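Local coordinates for zonadhesin (PDB 5FX8), which is a putative fungal cell-surface adhesin, here its N-terminal part, that may mediate cell-cell interaction by pairing with other proteins through salt bridges and hydrogen bonds, at residues S17-L21 with V142-D148; V27-T33 with L104-F110; V57-D61 with D271-E275; S68-T73 with T309-F314; R149-L155 with V167-F173. Numbering follows the deposited sequence.

Contact 1: residues S17-L21 with V142-D148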
# COMPACT_ATOMS: atom_id res chain seq x y z
N SER C 17 22.49 44.58 34.38
CA SER C 17 23.84 44.05 34.45
C SER C 17 24.12 42.94 33.46
O SER C 17 25.28 42.57 33.29
CB SER C 17 24.11 43.55 35.86
OG SER C 17 23.12 42.62 36.28
N THR C 18 23.09 42.38 32.81
CA THR C 18 23.27 41.32 31.83
C THR C 18 23.52 41.93 30.45
O THR C 18 22.78 42.82 30.01
CB THR C 18 22.03 40.43 31.81
OG1 THR C 18 21.92 39.78 33.08
CG2 THR C 18 22.14 39.38 30.75
N ALA C 19 24.54 41.44 29.76
CA ALA C 19 24.88 42.05 28.49
C ALA C 19 25.47 41.00 27.56
O ALA C 19 26.01 40.00 28.01
CB ALA C 19 25.89 43.18 28.69
N TYR C 20 25.33 41.25 26.26
CA TYR C 20 26.06 40.54 25.22
C TYR C 20 27.41 41.21 24.99
O TYR C 20 27.61 42.38 25.30
CB TYR C 20 25.28 40.54 23.91
CG TYR C 20 24.05 39.72 23.92
CD1 TYR C 20 23.90 38.65 24.79
CD2 TYR C 20 23.02 39.99 23.05
CE1 TYR C 20 22.77 37.89 24.80
CE2 TYR C 20 21.86 39.22 23.05
CZ TYR C 20 21.75 38.18 23.92
OH TYR C 20 20.62 37.42 23.94
N LEU C 21 28.34 40.45 24.43
CA LEU C 21 29.62 41.05 24.12
C LEU C 21 29.48 42.14 23.08
O LEU C 21 30.37 42.98 22.96
CB LEU C 21 30.60 40.00 23.62
CG LEU C 21 31.10 38.95 24.59
CD1 LEU C 21 31.96 37.97 23.83
CD2 LEU C 21 31.90 39.61 25.67
N VAL C 142 29.35 43.70 35.44
CA VAL C 142 28.40 43.27 34.42
C VAL C 142 28.63 41.79 34.10
O VAL C 142 29.77 41.33 34.00
CB VAL C 142 28.55 44.16 33.16
CG1 VAL C 142 28.14 43.41 31.92
CG2 VAL C 142 27.70 45.39 33.33
N ASP C 143 27.54 41.05 33.91
CA ASP C 143 27.60 39.64 33.55
C ASP C 143 27.57 39.47 32.03
O ASP C 143 26.57 39.81 31.38
CB ASP C 143 26.43 38.88 34.18
CG ASP C 143 26.64 37.38 34.19
OD1 ASP C 143 27.81 36.94 34.28
OD2 ASP C 143 25.64 36.64 34.14
N LEU C 144 28.65 38.93 31.46
CA LEU C 144 28.76 38.72 30.02
C LEU C 144 28.12 37.38 29.67
O LEU C 144 28.73 36.32 29.77
CB LEU C 144 30.20 38.80 29.55
CG LEU C 144 30.87 40.16 29.79
CD1 LEU C 144 32.27 40.18 29.25
CD2 LEU C 144 30.08 41.34 29.23
N VAL C 145 26.90 37.45 29.24
CA VAL C 145 26.03 36.31 29.06
C VAL C 145 26.08 35.83 27.62
O VAL C 145 26.38 36.59 26.68
CB VAL C 145 24.62 36.74 29.49
CG1 VAL C 145 23.90 37.41 28.33
CG2 VAL C 145 23.88 35.59 30.01
N ALA C 146 25.81 34.54 27.44
CA ALA C 146 25.72 33.94 26.11
C ALA C 146 24.37 34.23 25.49
O ALA C 146 23.40 34.61 26.16
CB ALA C 146 25.92 32.43 26.18
N LEU C 147 24.30 34.02 24.19
CA LEU C 147 23.13 34.41 23.43
C LEU C 147 21.90 33.70 23.98
O LEU C 147 21.95 32.53 24.35
CB LEU C 147 23.33 34.06 21.96
CG LEU C 147 23.52 35.13 20.89
CD1 LEU C 147 24.08 36.39 21.47
CD2 LEU C 147 24.45 34.58 19.83
N ASP C 148 20.79 34.43 24.04
CA ASP C 148 19.53 33.86 24.50
C ASP C 148 18.99 32.89 23.46
O ASP C 148 18.54 33.31 22.38
CB ASP C 148 18.55 35.00 24.77
CG ASP C 148 17.27 34.52 25.35
OD1 ASP C 148 17.21 33.33 25.67
OD2 ASP C 148 16.34 35.32 25.53

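Contact 2: residues V27-T33 with L104-F110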
# COMPACT_ATOMS: atom_id res chain seq x y z
N VAL C 27 27.86 53.93 30.09
CA VAL C 27 28.79 54.26 31.17
C VAL C 27 28.37 55.60 31.76
O VAL C 27 28.59 56.64 31.13
CB VAL C 27 30.24 54.31 30.68
CG1 VAL C 27 31.14 54.66 31.82
CG2 VAL C 27 30.63 53.00 30.13
N SER C 28 27.82 55.61 32.97
CA SER C 28 27.19 56.78 33.58
C SER C 28 28.04 57.36 34.71
O SER C 28 28.42 56.65 35.64
CB SER C 28 25.82 56.43 34.13
OG SER C 28 24.97 56.02 33.09
N PHE C 29 28.29 58.66 34.65
CA PHE C 29 29.07 59.36 35.66
C PHE C 29 28.10 60.20 36.48
O PHE C 29 27.60 61.22 36.00
CB PHE C 29 30.17 60.21 35.03
CG PHE C 29 31.18 59.41 34.28
CD1 PHE C 29 30.99 59.10 32.94
CD2 PHE C 29 32.30 58.93 34.91
CE1 PHE C 29 31.91 58.35 32.25
CE2 PHE C 29 33.23 58.19 34.23
CZ PHE C 29 33.03 57.90 32.88
N VAL C 30 27.81 59.77 37.68
CA VAL C 30 26.84 60.43 38.53
C VAL C 30 27.54 61.54 39.30
O VAL C 30 28.62 61.32 39.87
CB VAL C 30 26.18 59.42 39.49
CG1 VAL C 30 25.17 60.09 40.41
CG2 VAL C 30 25.53 58.34 38.69
N PHE C 31 26.93 62.72 39.31
CA PHE C 31 27.45 63.89 40.01
C PHE C 31 26.45 64.31 41.07
O PHE C 31 25.27 64.49 40.78
CB PHE C 31 27.70 65.05 39.05
CG PHE C 31 28.82 64.82 38.09
CD1 PHE C 31 28.62 64.12 36.92
CD2 PHE C 31 30.07 65.34 38.33
CE1 PHE C 31 29.62 63.93 36.04
CE2 PHE C 31 31.08 65.15 37.44
CZ PHE C 31 30.85 64.44 36.29
N SER C 32 26.93 64.45 42.30
CA SER C 32 26.07 64.84 43.41
C SER C 32 26.89 65.61 44.44
O SER C 32 28.12 65.55 44.47
CB SER C 32 25.42 63.63 44.08
OG SER C 32 24.66 64.02 45.21
N THR C 33 26.18 66.36 45.27
CA THR C 33 26.78 67.03 46.41
C THR C 33 25.84 66.85 47.59
O THR C 33 24.66 67.20 47.51
CB THR C 33 27.03 68.51 46.11
OG1 THR C 33 25.85 69.09 45.54
CG2 THR C 33 28.10 68.66 45.10
N LEU C 104 25.61 70.66 42.65
CA LEU C 104 25.79 69.94 41.40
C LEU C 104 25.03 68.64 41.49
O LEU C 104 25.35 67.80 42.33
CB LEU C 104 27.27 69.68 41.12
CG LEU C 104 27.83 70.01 39.74
CD1 LEU C 104 28.81 68.94 39.29
CD2 LEU C 104 26.76 70.24 38.68
N GLU C 105 24.04 68.45 40.61
CA GLU C 105 23.34 67.18 40.49
C GLU C 105 23.16 66.86 39.02
O GLU C 105 22.51 67.62 38.30
CB GLU C 105 21.98 67.21 41.19
CG GLU C 105 22.02 67.42 42.68
CD GLU C 105 22.72 66.31 43.42
OE1 GLU C 105 22.80 65.18 42.88
OE2 GLU C 105 23.19 66.57 44.55
N GLY C 106 23.69 65.73 38.58
CA GLY C 106 23.47 65.31 37.21
C GLY C 106 24.13 63.99 36.91
O GLY C 106 24.84 63.42 37.74
N VAL C 107 23.88 63.49 35.70
CA VAL C 107 24.49 62.26 35.22
C VAL C 107 25.04 62.51 33.81
O VAL C 107 24.29 62.88 32.90
CB VAL C 107 23.50 61.08 35.21
CG1 VAL C 107 24.23 59.83 34.76
CG2 VAL C 107 22.84 60.87 36.56
N VAL C 108 26.34 62.31 33.63
CA VAL C 108 26.93 62.28 32.30
C VAL C 108 27.13 60.82 31.92
O VAL C 108 27.74 60.06 32.67
CB VAL C 108 28.25 63.07 32.25
CG1 VAL C 108 29.08 62.65 31.04
CG2 VAL C 108 27.98 64.56 32.20
N PHE C 109 26.60 60.43 30.78
CA PHE C 109 26.81 59.08 30.30
C PHE C 109 27.28 59.09 28.85
O PHE C 109 27.01 60.02 28.09
CB PHE C 109 25.54 58.23 30.44
CG PHE C 109 24.48 58.53 29.45
CD1 PHE C 109 24.49 57.93 28.20
CD2 PHE C 109 23.42 59.34 29.79
CE1 PHE C 109 23.51 58.19 27.30
CE2 PHE C 109 22.42 59.59 28.89
CZ PHE C 109 22.47 59.02 27.64
N PHE C 110 28.02 58.06 28.51
CA PHE C 110 28.37 57.76 27.14
C PHE C 110 28.09 56.29 26.87
O PHE C 110 28.09 55.47 27.80
CB PHE C 110 29.83 58.04 26.86
CG PHE C 110 30.22 59.46 27.05
CD1 PHE C 110 30.06 60.38 26.02
CD2 PHE C 110 30.78 59.89 28.24
CE1 PHE C 110 30.46 61.70 26.18
CE2 PHE C 110 31.18 61.20 28.40
CZ PHE C 110 31.02 62.11 27.38

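Contact 3: residues V57-D61 with D271-E275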
# COMPACT_ATOMS: atom_id res chain seq x y z
N VAL C 57 33.00 54.80 20.00
CA VAL C 57 32.77 54.41 18.61
C VAL C 57 32.48 55.65 17.79
O VAL C 57 31.53 56.39 18.07
CB VAL C 57 31.63 53.39 18.48
CG1 VAL C 57 31.45 52.99 17.01
CG2 VAL C 57 31.91 52.19 19.34
N GLN C 58 33.24 55.85 16.74
CA GLN C 58 33.22 57.09 16.00
C GLN C 58 32.42 56.92 14.71
O GLN C 58 32.77 56.09 13.87
CB GLN C 58 34.65 57.54 15.72
CG GLN C 58 35.33 58.08 16.95
CD GLN C 58 36.82 57.89 16.93
OE1 GLN C 58 37.59 58.86 16.96
NE2 GLN C 58 37.25 56.63 16.90
N TYR C 59 31.37 57.70 14.55
CA TYR C 59 30.75 57.86 13.24
C TYR C 59 30.15 59.26 13.13
O TYR C 59 29.30 59.65 13.94
CB TYR C 59 29.67 56.78 12.97
CG TYR C 59 29.25 56.82 11.52
CD1 TYR C 59 30.06 56.28 10.53
CD2 TYR C 59 28.09 57.46 11.13
CE1 TYR C 59 29.69 56.34 9.20
CE2 TYR C 59 27.73 57.53 9.79
CZ TYR C 59 28.54 56.96 8.84
OH TYR C 59 28.20 57.01 7.51
N PRO C 60 30.56 60.03 12.11
CA PRO C 60 31.47 59.74 11.01
C PRO C 60 32.90 59.49 11.45
O PRO C 60 33.23 59.69 12.61
CB PRO C 60 31.41 61.01 10.17
CG PRO C 60 30.16 61.65 10.52
CD PRO C 60 29.87 61.32 11.93
N ASP C 61 33.74 59.06 10.52
CA ASP C 61 35.12 58.73 10.85
C ASP C 61 35.86 59.87 11.54
O ASP C 61 36.83 59.63 12.26
CB ASP C 61 35.84 58.34 9.57
CG ASP C 61 36.82 57.23 9.78
OD1 ASP C 61 37.82 57.48 10.48
OD2 ASP C 61 36.60 56.13 9.23
N ASP C 271 25.15 57.91 4.06
CA ASP C 271 26.26 58.24 4.94
C ASP C 271 25.88 59.20 6.05
O ASP C 271 26.58 59.25 7.06
CB ASP C 271 27.42 58.81 4.14
CG ASP C 271 28.24 57.74 3.46
OD1 ASP C 271 28.14 56.57 3.87
OD2 ASP C 271 28.99 58.08 2.52
N ASP C 272 24.78 59.94 5.91
CA ASP C 272 24.35 60.89 6.92
C ASP C 272 23.37 60.28 7.92
O ASP C 272 22.66 61.03 8.61
CB ASP C 272 23.71 62.12 6.27
CG ASP C 272 22.38 61.81 5.62
OD1 ASP C 272 22.37 61.43 4.43
OD2 ASP C 272 21.34 61.97 6.29
N VAL C 273 23.29 58.96 7.99
CA VAL C 273 22.40 58.27 8.91
C VAL C 273 23.22 57.86 10.12
O VAL C 273 24.31 57.30 9.96
CB VAL C 273 21.74 57.05 8.26
CG1 VAL C 273 20.64 56.48 9.14
CG2 VAL C 273 21.18 57.42 6.93
N LEU C 274 22.72 58.15 11.31
CA LEU C 274 23.41 57.75 12.53
C LEU C 274 22.61 56.78 13.37
O LEU C 274 23.18 56.20 14.30
CB LEU C 274 23.74 58.98 13.39
CG LEU C 274 24.49 60.14 12.71
CD1 LEU C 274 24.32 61.48 13.45
CD2 LEU C 274 25.95 59.77 12.58
N GLU C 275 21.34 56.58 13.08
CA GLU C 275 20.43 55.82 13.91
C GLU C 275 19.35 55.27 12.99
O GLU C 275 18.99 55.90 11.99
CB GLU C 275 19.87 56.71 15.03
CG GLU C 275 18.73 56.11 15.85
CD GLU C 275 18.06 57.13 16.78
OE1 GLU C 275 18.06 58.33 16.46
OE2 GLU C 275 17.53 56.73 17.85

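Contact 4: residues S68-T73 with T309-F314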
# COMPACT_ATOMS: atom_id res chain seq x y z
N SER C 68 32.17 67.08 24.12
CA SER C 68 30.87 67.71 24.17
C SER C 68 30.83 68.65 25.35
O SER C 68 31.65 68.56 26.27
CB SER C 68 29.76 66.67 24.28
OG SER C 68 28.49 67.27 24.22
N GLU C 69 29.88 69.56 25.30
CA GLU C 69 29.49 70.43 26.40
C GLU C 69 28.25 69.85 27.07
O GLU C 69 27.40 69.26 26.40
CB GLU C 69 29.19 71.82 25.85
CG GLU C 69 28.77 72.84 26.87
CD GLU C 69 29.94 73.53 27.44
OE1 GLU C 69 30.94 73.60 26.72
OE2 GLU C 69 29.86 73.99 28.57
N PHE C 70 28.12 70.04 28.38
CA PHE C 70 26.94 69.55 29.10
C PHE C 70 26.24 70.69 29.85
O PHE C 70 26.89 71.58 30.39
CB PHE C 70 27.33 68.41 30.03
CG PHE C 70 27.77 67.19 29.30
CD1 PHE C 70 29.07 67.07 28.84
CD2 PHE C 70 26.88 66.18 29.01
CE1 PHE C 70 29.47 65.97 28.13
CE2 PHE C 70 27.28 65.07 28.30
CZ PHE C 70 28.57 64.96 27.86
N PHE C 71 24.90 70.64 29.86
CA PHE C 71 24.06 71.73 30.33
C PHE C 71 23.12 71.23 31.41
O PHE C 71 22.97 70.03 31.63
CB PHE C 71 23.24 72.34 29.18
CG PHE C 71 24.05 72.72 28.00
CD1 PHE C 71 24.44 71.78 27.08
CD2 PHE C 71 24.43 74.02 27.81
CE1 PHE C 71 25.19 72.12 26.00
CE2 PHE C 71 25.19 74.36 26.72
CZ PHE C 71 25.57 73.41 25.82
N THR C 72 22.49 72.18 32.12
CA THR C 72 21.35 71.86 32.96
C THR C 72 20.12 71.67 32.09
O THR C 72 20.12 72.00 30.91
CB THR C 72 21.07 72.98 33.96
OG1 THR C 72 20.78 74.17 33.24
CG2 THR C 72 22.25 73.22 34.87
N THR C 73 19.06 71.15 32.70
CA THR C 73 17.80 71.02 31.97
C THR C 73 17.30 72.37 31.50
O THR C 73 16.54 72.45 30.54
CB THR C 73 16.76 70.37 32.86
OG1 THR C 73 16.60 71.20 34.01
CG2 THR C 73 17.22 69.01 33.31
N THR C 309 25.46 60.36 23.81
CA THR C 309 25.34 60.93 25.14
C THR C 309 24.03 61.69 25.24
O THR C 309 23.17 61.58 24.36
CB THR C 309 26.56 61.80 25.45
OG1 THR C 309 26.46 62.22 26.81
CG2 THR C 309 26.59 63.01 24.57
N ASP C 310 23.85 62.45 26.32
CA ASP C 310 22.72 63.37 26.46
C ASP C 310 23.22 64.64 27.12
O ASP C 310 23.58 64.64 28.30
CB ASP C 310 21.57 62.75 27.27
CG ASP C 310 20.36 63.71 27.41
OD1 ASP C 310 20.36 64.81 26.80
OD2 ASP C 310 19.37 63.34 28.09
N THR C 311 23.19 65.75 26.38
CA THR C 311 23.79 66.97 26.90
C THR C 311 22.95 67.62 27.98
O THR C 311 23.48 68.39 28.76
CB THR C 311 24.05 67.95 25.78
OG1 THR C 311 22.81 68.39 25.22
CG2 THR C 311 24.87 67.29 24.75
N ALA C 312 21.65 67.32 28.04
CA ALA C 312 20.80 67.86 29.11
C ALA C 312 20.96 66.99 30.35
O ALA C 312 20.08 66.22 30.74
CB ALA C 312 19.35 67.92 28.65
N ALA C 313 22.11 67.14 30.99
CA ALA C 313 22.57 66.14 31.94
C ALA C 313 22.42 66.53 33.40
O ALA C 313 22.42 65.64 34.25
CB ALA C 313 24.04 65.83 31.68
N PHE C 314 22.29 67.81 33.73
CA PHE C 314 22.32 68.25 35.12
C PHE C 314 20.98 68.84 35.55
O PHE C 314 20.39 69.66 34.86
CB PHE C 314 23.44 69.26 35.34
CG PHE C 314 24.81 68.68 35.23
CD1 PHE C 314 25.42 68.11 36.32
CD2 PHE C 314 25.48 68.68 34.02
CE1 PHE C 314 26.66 67.58 36.22
CE2 PHE C 314 26.72 68.13 33.92
CZ PHE C 314 27.32 67.58 35.02

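Contact 5: residues R149-L155 with V167-F173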
# COMPACT_ATOMS: atom_id res chain seq x y z
N ARG C 149 19.02 31.59 23.75
CA ARG C 149 18.58 30.58 22.80
C ARG C 149 17.26 29.96 23.20
O ARG C 149 17.04 28.78 22.97
CB ARG C 149 19.63 29.49 22.63
CG ARG C 149 20.94 29.94 21.98
CD ARG C 149 20.67 30.86 20.81
NE ARG C 149 21.79 30.94 19.88
CZ ARG C 149 21.80 31.76 18.85
NH1 ARG C 149 20.77 32.55 18.65
NH2 ARG C 149 22.82 31.80 18.02
N SER C 150 16.38 30.74 23.81
CA SER C 150 15.07 30.27 24.25
C SER C 150 13.93 30.97 23.53
O SER C 150 12.77 30.70 23.84
CB SER C 150 14.90 30.49 25.76
OG SER C 150 14.48 31.82 26.02
N GLN C 151 14.22 31.86 22.62
CA GLN C 151 13.20 32.56 21.87
C GLN C 151 13.89 33.22 20.69
O GLN C 151 15.12 33.25 20.65
CB GLN C 151 12.49 33.57 22.75
CG GLN C 151 13.42 34.54 23.41
CD GLN C 151 12.68 35.62 24.16
OE1 GLN C 151 11.53 35.89 23.86
NE2 GLN C 151 13.33 36.23 25.14
N PRO C 152 13.16 33.73 19.71
CA PRO C 152 13.81 34.47 18.63
C PRO C 152 14.49 35.72 19.16
O PRO C 152 13.91 36.48 19.93
CB PRO C 152 12.65 34.82 17.71
CG PRO C 152 11.62 33.82 18.02
CD PRO C 152 11.72 33.57 19.47
N ILE C 153 15.73 35.92 18.73
CA ILE C 153 16.48 37.13 19.05
C ILE C 153 16.83 37.85 17.75
O ILE C 153 16.67 37.32 16.66
CB ILE C 153 17.73 36.83 19.88
CG1 ILE C 153 18.69 35.96 19.09
CG2 ILE C 153 17.35 36.19 21.17
CD1 ILE C 153 19.97 35.72 19.81
N LYS C 154 17.29 39.10 17.90
CA LYS C 154 17.70 39.97 16.81
C LYS C 154 19.09 40.52 17.12
O LYS C 154 19.36 40.88 18.27
CB LYS C 154 16.69 41.09 16.62
CG LYS C 154 16.63 41.59 15.21
CD LYS C 154 16.71 43.07 15.13
CE LYS C 154 15.56 43.69 15.81
NZ LYS C 154 15.64 45.16 15.65
N LEU C 155 19.97 40.59 16.13
CA LEU C 155 21.34 41.09 16.32
C LEU C 155 21.69 42.11 15.24
O LEU C 155 21.26 41.96 14.09
CB LEU C 155 22.36 39.94 16.31
CG LEU C 155 22.15 38.84 17.36
CD1 LEU C 155 23.18 37.75 17.23
CD2 LEU C 155 22.16 39.37 18.77
N VAL C 167 18.39 37.49 12.52
CA VAL C 167 17.26 37.00 13.28
C VAL C 167 17.50 35.52 13.53
O VAL C 167 17.54 34.72 12.58
CB VAL C 167 15.93 37.23 12.56
CG1 VAL C 167 14.79 36.78 13.41
CG2 VAL C 167 15.76 38.70 12.19
N ASP C 168 17.70 35.15 14.79
CA ASP C 168 17.96 33.77 15.16
C ASP C 168 16.69 33.13 15.69
O ASP C 168 16.02 33.70 16.56
CB ASP C 168 19.05 33.68 16.22
CG ASP C 168 20.43 33.86 15.64
OD1 ASP C 168 20.52 34.06 14.41
OD2 ASP C 168 21.42 33.78 16.39
N ILE C 169 16.35 31.96 15.17
CA ILE C 169 15.22 31.17 15.63
C ILE C 169 15.77 29.90 16.28
O ILE C 169 16.38 29.07 15.60
CB ILE C 169 14.26 30.80 14.50
CG1 ILE C 169 13.94 32.02 13.64
CG2 ILE C 169 13.05 30.13 15.10
CD1 ILE C 169 13.04 33.00 14.27
N PRO C 170 15.60 29.71 17.59
CA PRO C 170 16.11 28.50 18.23
C PRO C 170 15.13 27.34 18.10
O PRO C 170 13.95 27.46 18.42
CB PRO C 170 16.27 28.93 19.69
CG PRO C 170 15.27 29.96 19.88
CD PRO C 170 15.10 30.68 18.56
N GLY C 171 15.64 26.20 17.62
CA GLY C 171 14.87 24.98 17.61
C GLY C 171 14.54 24.47 18.99
O GLY C 171 13.55 23.77 19.15
N ALA C 172 15.33 24.82 19.97
CA ALA C 172 15.03 24.46 21.34
C ALA C 172 13.80 25.16 21.90
O ALA C 172 13.59 25.13 23.10
CB ALA C 172 16.24 24.77 22.21
N PHE C 173 12.98 25.83 21.09
CA PHE C 173 11.71 26.39 21.53
C PHE C 173 10.60 25.39 21.27
O PHE C 173 9.87 25.00 22.18
CB PHE C 173 11.46 27.70 20.78
CG PHE C 173 10.16 28.37 21.09
CD1 PHE C 173 9.00 28.02 20.43
CD2 PHE C 173 10.11 29.40 22.00
CE1 PHE C 173 7.82 28.66 20.71
CE2 PHE C 173 8.92 30.04 22.28
CZ PHE C 173 7.78 29.67 21.64

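Contact 1: residues S17-L21 with V142-D148
Three backbone hydrogen bonds join the segments: Asp143 N to Ser17 O (2.8 Å), Ala19 N to Asp143 O (3.1 Å) and Val145 N to Ala19 O (3.0 Å). In a fourth, the backbone Asp148 N donates to the side-chain hydroxyl Tyr20 OH at 3.0 Å. The backbone pattern is that of parallel beta bridges, Thr18 with Asp143 and Ala19 with Leu144, so the short strand 18-19 forms one edge of a three-stranded mixed sheet in the first cohesin-like domain, with strand 137-144 at its centre. Beyond the bridges, 142-148 curves round the Tyr20 ring. Leu147 CD1 lies over one ring face, 3.7 Å from the centroid of Tyr20, in a CH-pi contact, while Val145 O and Ala146 O sit at its edge; Arg13 makes a cation-pi contact with the same ring. On the face bearing Thr18 and Asp143, Thr18 CG2 approaches Val145 CG1 at 3.6 Å. Elsewhere, Leu21 CD2 packs 3.6 Å from Leu144 CD1, and Ala19 CB lies 3.9 Å from Val142 CG1.

Contact 2: residues V27-T33 with L104-F110
Phe31 and Leu104 lose more surface to this contact than any other residues of the two segments, and they meet each other: Phe31 CD2 lies 3.9 Å from Leu104 CD1, and Phe31 CE1 is 4.1 Å from Val108 CB. Gly106, directly opposite Phe31, has no side chain. The backbones of this pair are held by reciprocal hydrogen bonds, Phe31 N to Gly106 O (2.7 Å) and Gly106 N to Phe31 O (3.0 Å). Val108 is the third centre. It faces Phe29 in the next hydrogen-bonded pair, where Phe29 N reaches Val108 O at a very short 2.5 Å and Val108 N returns to Phe29 O at 2.9 Å; the Val27-Phe110 pair repeats the pattern. The strands are thus in regular antiparallel register; the axes of segments 27-31 and 104-110 come within 4.3 Å, with N-to-C directions 162° apart. Past Phe31 side chains take over. Glu105 OE2 accepts from Ser32 OG at 3.0 Å and from Thr33 N at 3.1 Å, and a weak bond runs from Leu104 N to Thr33 OG1 (3.3 Å). Phe29 and Phe31 both meet Phe92 of strand 89-94 edge-to-face, which places this aromatic side of the sheet in the interior of the first cohesin-like domain. Strand 4-11 continues the sheet beyond 25-31, and strand 312-319 pairs with 101-114 on its other edge.

Contact 3: residues V57-D61 with D271-E275
Here two loops meet at the surface, one from each cohesin-like domain: 57-61 follows strand 54-55 in the first, and 271-275 leads into strand 275-286 of the second. Neither forms regular structure in the touching part, and the contact is small, burying 187 Å² in total. It is an interdomain bridge centred on one side chain, Tyr59, which points across the gap. Asp271 opens the second segment and supplies the polar link, because its backbone carbonyl accepts a hydrogen bond from the phenolic hydroxyl of Tyr59. Asp272 turns its side chain away. The Val273 side chain also points away, but its carbonyl stays near the ring, with Val273 O 3.4 Å from Tyr59 CE2. That same oxygen accepts a hydrogen bond from Arg305, whose guanidinium also makes a cation-pi contact with Tyr59, so an arginine from the chain linking back to the first domain serves both loops. Leu274 follows and supplies the apolar part of the interface. Its CD2 atom sits near the plane of the ring, at the edge, 3.5 Å from Tyr59 CD2. The same methyl reaches Pro60, whose preceding peptide bond is cis, with Leu274 CD2 4.3 Å from Pro60 CD. The most direct tie between the loops remains the 2.8 Å hydrogen bond from Tyr59 OH to Asp271 O.

Contact 4: residues S68-T73 with T309-F314
A beta bulge marks the place where the C-terminal strand 312-319 joins strand 68-72 in the sheet of the first cohesin-like domain. The strands pair in parallel, Phe71 bridging Ala312 and Thr72 bridging Phe314, and the register slips by one residue between them. As a result Phe71 O accepts from both Ala313 N and Phe314 N, each at 3.1 Å. On the near side Phe71 N donates to Thr311 O (2.9 Å); on the far side Thr73 N donates to Phe314 O (2.9 Å). The approach to the bulge is tightly turned: Asp310 OD1 accepts from Ala312 N at 3.1 Å in an Asx turn, and Ala312 is the centre of an inverse gamma turn. Phe70 packs alongside, its CD2 3.9 Å from Ala313 CB and its CB 3.9 Å from Phe314 CE2. Phe314 also meets Phe31. With strand 77-84 antiparallel to 68-72 and strand 101-114 antiparallel to 312-319, this parallel junction, with its beta bulge, belongs to a mixed beta sheet.

Contact 5: residues R149-L155 with V167-F173
Arg149 begins the contact with its strongest interaction, a salt bridge in which both NH1 (2.7 Å) and NH2 (2.9 Å) of Arg149 donate to Asp168 OD2. The same carboxylate oxygen is also salt-bridged to Arg262 of strand 260-268, so Asp168 is shared by two arginines. The backbone of Arg149 meets Pro170, with Arg149 O 3.4 Å from Pro170 CB. At Ser150 the carbonyl reaches the edge of an aromatic ring, Ser150 O lying 3.5 Å from Phe173 CD2; Phe173 closes a type I beta turn that starts at Pro170. Gln151 continues along the proline, its O 3.3 Å from Pro170 CD. Pro152 then packs against the returning strand, with Pro152 CB 3.9 Å from Ile169 CD1, and its CA makes a CH...O contact to Asp168 O at 3.1 Å. Regular pairing starts at Ile153, where Ile153 N donates to Asp168 O (3.1 Å) and Asp168 N to Ile153 O (3.0 Å). Lys154 faces Val167 in the following non-hydrogen-bonded pair, while its amino group bonds to Glu301 O and Asn278 OD1. Leu155 adds a marginal approach to Asp168. Pro152 and Ile169 both touch Val282 of the other five-stranded sheet. This is the open end of an antiparallel beta hairpin, strands 153-158 and 162-170, at one edge of a beta sandwich in the second cohesin-like domain.

Overall arrangement
The contacts trace two beta domains and their junction. Contacts 2 and 4, centres 10 Å apart, share the first domain's large sheet: Val107 N lies 3.0 Å from Ala313 O, and Phe109 O lies 2.6 Å from Thr309 OG1, both probable hydrogen bonds. Because 309-314 follows the second domain in sequence, contact 4 returns the chain to the first. Contact 5, about 36 Å from contact 2 between centres, belongs to the second domain. Contact 1 leads directly into it, with Leu147 CG 3.8 Å from Ile153 CD1. Contact 3 makes a separate interdomain bridge, its centre about 26 Å from that of contact 1, on the opposite side of the chain's centre.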